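Local coordinates for protein putative antibiotic biosynthesis monooxygenase (Bordetella bronchiseptica, PDB 3GZ7) that probably acts as a monooxygenase of the antibiotic biosynthesis monooxygenase family, built as a dimeric alpha-beta barrel, though its substrate is not established, at residues 20-31 with 67-78. Residues are numbered along the deposited sequence; the frame is centred on the assembly and turned at random.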
loop_
_atom_site.group_PDB
_atom_site.type_symbol
_atom_site.label_atom_id
_atom_site.label_comp_id
_atom_site.label_asym_id
_atom_site.label_seq_id
_atom_site.Cartn_x
_atom_site.Cartn_y
_atom_site.Cartn_z
HETATM N N MSE A 20 12.895 8.223 3.804
HETATM C CA MSE A 20 11.947 7.387 4.520
HETATM C C MSE A 20 11.619 6.104 3.741
HETATM O O MSE A 20 11.643 6.086 2.505
HETATM C CB MSE A 20 10.670 8.202 4.755
HETATM C CG MSE A 20 9.821 7.826 5.948
HETATM SE SE MSE A 20 10.447 8.457 7.699
HETATM C CE MSE A 20 10.611 10.324 7.430
ATOM N N ILE A 21 11.355 5.032 4.487
ATOM C CA ILE A 21 10.766 3.826 3.946
ATOM C C ILE A 21 9.422 3.547 4.636
ATOM O O ILE A 21 9.134 4.095 5.698
ATOM C CB ILE A 21 11.750 2.643 4.015
ATOM C CG1 ILE A 21 12.020 2.194 5.460
ATOM C CG2 ILE A 21 13.095 3.012 3.258
ATOM C CD1 ILE A 21 11.036 1.115 6.007
ATOM N N GLN A 22 8.581 2.754 3.979
ATOM C CA GLN A 22 7.300 2.325 4.531
ATOM C C GLN A 22 7.267 0.812 4.698
ATOM O O GLN A 22 7.567 0.069 3.781
ATOM C CB GLN A 22 6.169 2.771 3.620
ATOM C CG GLN A 22 6.009 4.311 3.557
ATOM C CD GLN A 22 4.737 4.701 2.851
ATOM O OE1 GLN A 22 4.352 4.055 1.857
ATOM N NE2 GLN A 22 4.055 5.739 3.359
ATOM N N GLU A 23 6.985 0.374 5.904
ATOM C CA GLU A 23 6.602 -0.990 6.164
ATOM C C GLU A 23 5.174 -1.114 5.694
ATOM O O GLU A 23 4.353 -0.268 6.040
ATOM C CB GLU A 23 6.656 -1.300 7.677
ATOM C CG GLU A 23 5.924 -2.609 8.095
ATOM C CD GLU A 23 5.616 -2.716 9.569
ATOM O OE1 GLU A 23 6.041 -1.827 10.342
ATOM O OE2 GLU A 23 4.969 -3.717 9.975
ATOM N N ILE A 24 4.887 -2.167 4.919
ATOM C CA ILE A 24 3.510 -2.549 4.487
ATOM C C ILE A 24 3.189 -3.885 5.118
ATOM O O ILE A 24 3.861 -4.847 4.847
ATOM C CB ILE A 24 3.417 -2.678 2.928
ATOM C CG1 ILE A 24 4.044 -1.465 2.266
ATOM C CG2 ILE A 24 1.970 -2.793 2.435
ATOM C CD1 ILE A 24 3.219 -0.161 2.539
ATOM N N ALA A 25 2.204 -3.934 6.001
ATOM C CA ALA A 25 1.760 -5.162 6.630
ATOM C C ALA A 25 0.333 -5.474 6.146
ATOM O O ALA A 25 -0.593 -4.693 6.426
ATOM C CB ALA A 25 1.767 -4.986 8.124
ATOM N N SER A 26 0.167 -6.557 5.382
ATOM C CA SER A 26 -1.140 -7.007 4.909
ATOM C C SER A 26 -1.682 -7.958 5.909
ATOM O O SER A 26 -1.121 -9.047 6.107
ATOM C CB SER A 26 -1.088 -7.736 3.581
ATOM O OG SER A 26 -0.090 -7.158 2.779
ATOM N N ILE A 27 -2.776 -7.556 6.526
ATOM C CA ILE A 27 -3.346 -8.270 7.645
ATOM C C ILE A 27 -4.669 -8.912 7.206
ATOM O O ILE A 27 -5.437 -8.298 6.454
ATOM C CB ILE A 27 -3.563 -7.270 8.819
ATOM C CG1 ILE A 27 -2.215 -6.637 9.199
ATOM C CG2 ILE A 27 -4.228 -7.953 10.005
ATOM C CD1 ILE A 27 -2.287 -5.233 9.732
ATOM N N LEU A 28 -4.905 -10.161 7.597
ATOM C CA LEU A 28 -6.211 -10.781 7.447
ATOM C C LEU A 28 -6.812 -11.018 8.852
ATOM O O LEU A 28 -6.226 -11.720 9.686
ATOM C CB LEU A 28 -6.149 -12.086 6.648
ATOM C CG LEU A 28 -7.465 -12.877 6.469
ATOM C CD1 LEU A 28 -8.416 -12.156 5.491
ATOM C CD2 LEU A 28 -7.188 -14.323 5.983
ATOM N N VAL A 29 -7.964 -10.390 9.113
ATOM C CA VAL A 29 -8.594 -10.441 10.409
ATOM C C VAL A 29 -9.594 -11.608 10.397
ATOM O O VAL A 29 -10.268 -11.849 9.409
ATOM C CB VAL A 29 -9.299 -9.103 10.723
ATOM C CG1 VAL A 29 -10.316 -9.253 11.772
ATOM C CG2 VAL A 29 -8.289 -8.046 11.155
ATOM N N GLN A 30 -9.659 -12.330 11.507
ATOM C CA GLN A 30 -10.667 -13.359 11.739
ATOM C C GLN A 30 -12.098 -12.787 11.587
ATOM O O GLN A 30 -12.391 -11.671 12.062
ATOM C CB GLN A 30 -10.505 -13.932 13.136
ATOM C CG GLN A 30 -9.340 -14.807 13.329
ATOM C CD GLN A 30 -9.307 -15.405 14.728
ATOM O OE1 GLN A 30 -10.321 -15.890 15.217
ATOM N NE2 GLN A 30 -8.136 -15.383 15.370
ATOM N N PRO A 31 -12.997 -13.571 10.951
ATOM C CA PRO A 31 -14.366 -13.128 10.684
ATOM C C PRO A 31 -15.021 -12.607 11.941
ATOM O O PRO A 31 -14.968 -13.280 12.968
ATOM C CB PRO A 31 -15.066 -14.424 10.242
ATOM C CG PRO A 31 -13.962 -15.300 9.687
ATOM C CD PRO A 31 -12.747 -14.951 10.470
ATOM N N GLN A 67 -12.453 -8.189 5.527
ATOM C CA GLN A 67 -11.603 -8.696 6.594
ATOM C C GLN A 67 -10.106 -8.365 6.362
ATOM O O GLN A 67 -9.332 -8.654 7.235
ATOM C CB GLN A 67 -11.747 -10.189 6.763
ATOM C CG GLN A 67 -13.087 -10.694 7.228
ATOM C CD GLN A 67 -13.223 -12.180 6.958
ATOM O OE1 GLN A 67 -12.286 -12.960 7.175
ATOM N NE2 GLN A 67 -14.379 -12.581 6.481
ATOM N N ARG A 68 -9.708 -7.768 5.211
ATOM C CA ARG A 68 -8.314 -7.468 4.961
ATOM C C ARG A 68 -8.043 -5.971 5.128
ATOM O O ARG A 68 -8.836 -5.111 4.670
ATOM C CB ARG A 68 -7.864 -7.914 3.562
ATOM C CG ARG A 68 -8.072 -9.353 3.273
ATOM C CD ARG A 68 -7.454 -9.804 1.934
ATOM N NE ARG A 68 -6.988 -11.178 2.095
ATOM C CZ ARG A 68 -5.826 -11.529 2.671
ATOM N NH1 ARG A 68 -4.947 -10.621 3.069
ATOM N NH2 ARG A 68 -5.523 -12.810 2.818
ATOM N N TYR A 69 -6.894 -5.705 5.763
ATOM C CA TYR A 69 -6.421 -4.406 6.122
ATOM C C TYR A 69 -4.932 -4.317 5.745
ATOM O O TYR A 69 -4.251 -5.349 5.559
ATOM C CB TYR A 69 -6.555 -4.167 7.631
ATOM C CG TYR A 69 -7.967 -4.056 8.194
ATOM C CD1 TYR A 69 -8.728 -5.190 8.513
ATOM C CD2 TYR A 69 -8.515 -2.810 8.472
ATOM C CE1 TYR A 69 -10.018 -5.063 9.057
ATOM C CE2 TYR A 69 -9.770 -2.678 8.999
ATOM C CZ TYR A 69 -10.518 -3.795 9.308
ATOM O OH TYR A 69 -11.763 -3.586 9.855
ATOM N N THR A 70 -4.444 -3.075 5.625
ATOM C CA THR A 70 -3.048 -2.793 5.374
ATOM C C THR A 70 -2.597 -1.764 6.412
ATOM O O THR A 70 -3.114 -0.630 6.443
ATOM C CB THR A 70 -2.819 -2.188 3.996
ATOM O OG1 THR A 70 -3.470 -2.972 3.011
ATOM C CG2 THR A 70 -1.345 -2.071 3.654
ATOM N N LEU A 71 -1.641 -2.146 7.244
ATOM C CA LEU A 71 -0.960 -1.165 8.105
ATOM C C LEU A 71 0.210 -0.590 7.331
ATOM O O LEU A 71 1.020 -1.365 6.833
ATOM C CB LEU A 71 -0.479 -1.785 9.405
ATOM C CG LEU A 71 -0.138 -0.874 10.591
ATOM C CD1 LEU A 71 -1.442 -0.334 11.275
ATOM C CD2 LEU A 71 0.739 -1.629 11.602
ATOM N N VAL A 72 0.287 0.749 7.253
ATOM C CA VAL A 72 1.414 1.456 6.612
ATOM C C VAL A 72 2.119 2.265 7.685
ATOM O O VAL A 72 1.496 3.110 8.331
ATOM C CB VAL A 72 0.918 2.345 5.427
ATOM C CG1 VAL A 72 2.083 3.082 4.721
ATOM C CG2 VAL A 72 0.123 1.465 4.459
ATOM N N VAL A 73 3.398 1.927 7.935
ATOM C CA VAL A 73 4.201 2.532 9.000
ATOM C C VAL A 73 5.402 3.205 8.375
ATOM O O VAL A 73 6.093 2.596 7.573
ATOM C CB VAL A 73 4.664 1.495 10.053
ATOM C CG1 VAL A 73 5.356 2.180 11.192
ATOM C CG2 VAL A 73 3.477 0.694 10.569
ATOM N N ASP A 74 5.632 4.474 8.731
ATOM C CA ASP A 74 6.780 5.242 8.226
ATOM C C ASP A 74 7.957 5.065 9.155
ATOM O O ASP A 74 7.848 5.348 10.329
ATOM C CB ASP A 74 6.420 6.719 8.065
ATOM C CG ASP A 74 5.186 6.903 7.185
ATOM O OD1 ASP A 74 5.222 6.622 5.981
ATOM O OD2 ASP A 74 4.136 7.249 7.734
ATOM N N TRP A 75 9.055 4.542 8.589
ATOM C CA TRP A 75 10.335 4.314 9.243
ATOM C C TRP A 75 11.453 5.053 8.529
ATOM O O TRP A 75 11.471 5.173 7.312
ATOM C CB TRP A 75 10.652 2.805 9.278
ATOM C CG TRP A 75 9.633 1.937 10.026
ATOM C CD1 TRP A 75 8.665 1.109 9.470
ATOM C CD2 TRP A 75 9.495 1.808 11.450
ATOM N NE1 TRP A 75 7.976 0.472 10.468
ATOM C CE2 TRP A 75 8.432 0.908 11.688
ATOM C CE3 TRP A 75 10.149 2.391 12.548
ATOM C CZ2 TRP A 75 8.030 0.560 12.973
ATOM C CZ3 TRP A 75 9.736 2.062 13.817
ATOM C CH2 TRP A 75 8.673 1.158 14.025
ATOM N N GLU A 76 12.421 5.531 9.296
ATOM C CA GLU A 76 13.622 6.137 8.704
ATOM C C GLU A 76 14.467 5.125 7.954
ATOM O O GLU A 76 14.971 5.422 6.877
ATOM C CB GLU A 76 14.473 6.841 9.774
ATOM C CG GLU A 76 13.886 8.176 10.252
ATOM C CD GLU A 76 14.571 8.711 11.554
ATOM O OE1 GLU A 76 15.713 8.306 11.844
ATOM O OE2 GLU A 76 13.960 9.565 12.253
ATOM N N THR A 77 14.630 3.950 8.564
ATOM C CA THR A 77 15.305 2.803 7.987
ATOM C C THR A 77 14.509 1.492 8.230
ATOM O O THR A 77 13.691 1.421 9.153
ATOM C CB THR A 77 16.717 2.589 8.617
ATOM O OG1 THR A 77 16.583 2.043 9.934
ATOM C CG2 THR A 77 17.516 3.897 8.652
ATOM N N VAL A 78 14.778 0.473 7.409
ATOM C CA VAL A 78 14.193 -0.876 7.596
ATOM C C VAL A 78 14.659 -1.441 8.928
ATOM O O VAL A 78 13.865 -2.123 9.605
ATOM C CB VAL A 78 14.495 -1.898 6.406
ATOM C CG1 VAL A 78 14.029 -3.399 6.734
ATOM C CG2 VAL A 78 13.897 -1.416 5.103
HETATM O O HOH W 1 -1.837 -11.454 4.176
HETATM O O HOH W 2 -4.621 -8.143 3.792
#
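Ile21 to Leu28 run antiparallel to Arg68 to Trp75, and the backbones are paired throughout: Ile21, Glu23, Ala25 and Ile27 each exchange two N-H...O bonds with Trp75, Val73, Leu71 and Tyr69, respectively. One more bond, from Val29 N to Gln67 O (2.9 Å), carries the pairing past Leu28.

Two side-chain hydrogen bonds lie on opposite faces. The indole N-H of Trp75 reaches Glu23, NE1 to OE1 3.0 Å, on the anti lone pair of that oxygen and nearly straight at 167°. Glu23 holds CG anti to its backbone N (chi1 165°) and continues extended, which lays the carboxylate beside the indole edge, the planes 19° apart. On the other face Gln22 NE2 meets Asp74 OD1 at 3.0 Å, within the amide plane. Farther along, Leu28 CD1 sits over one face of the Arg68 guanidinium, while water 2 accepts from Arg68 NH1, 2.6 Å from NH1 to the water oxygen, and donates to Ile27 O.

Apolar contacts line both faces: Ile27 CD1 on Leu71 CB (3.9 Å) and Ile21 CD1 on Trp75 CB on the Glu23 face, Ile24 CG2 on Thr70 CG2 (3.6 Å) on the Gln22 face.

These are the central strands of a four-stranded antiparallel sheet, flanked by 107-113 and 54-62. Helix 34-49 packs on the Ile27 and Tyr69 face; on the Gln22 and Thr70 face the second subunit of the dimeric barrel approaches, its Glu111 bonding Thr70.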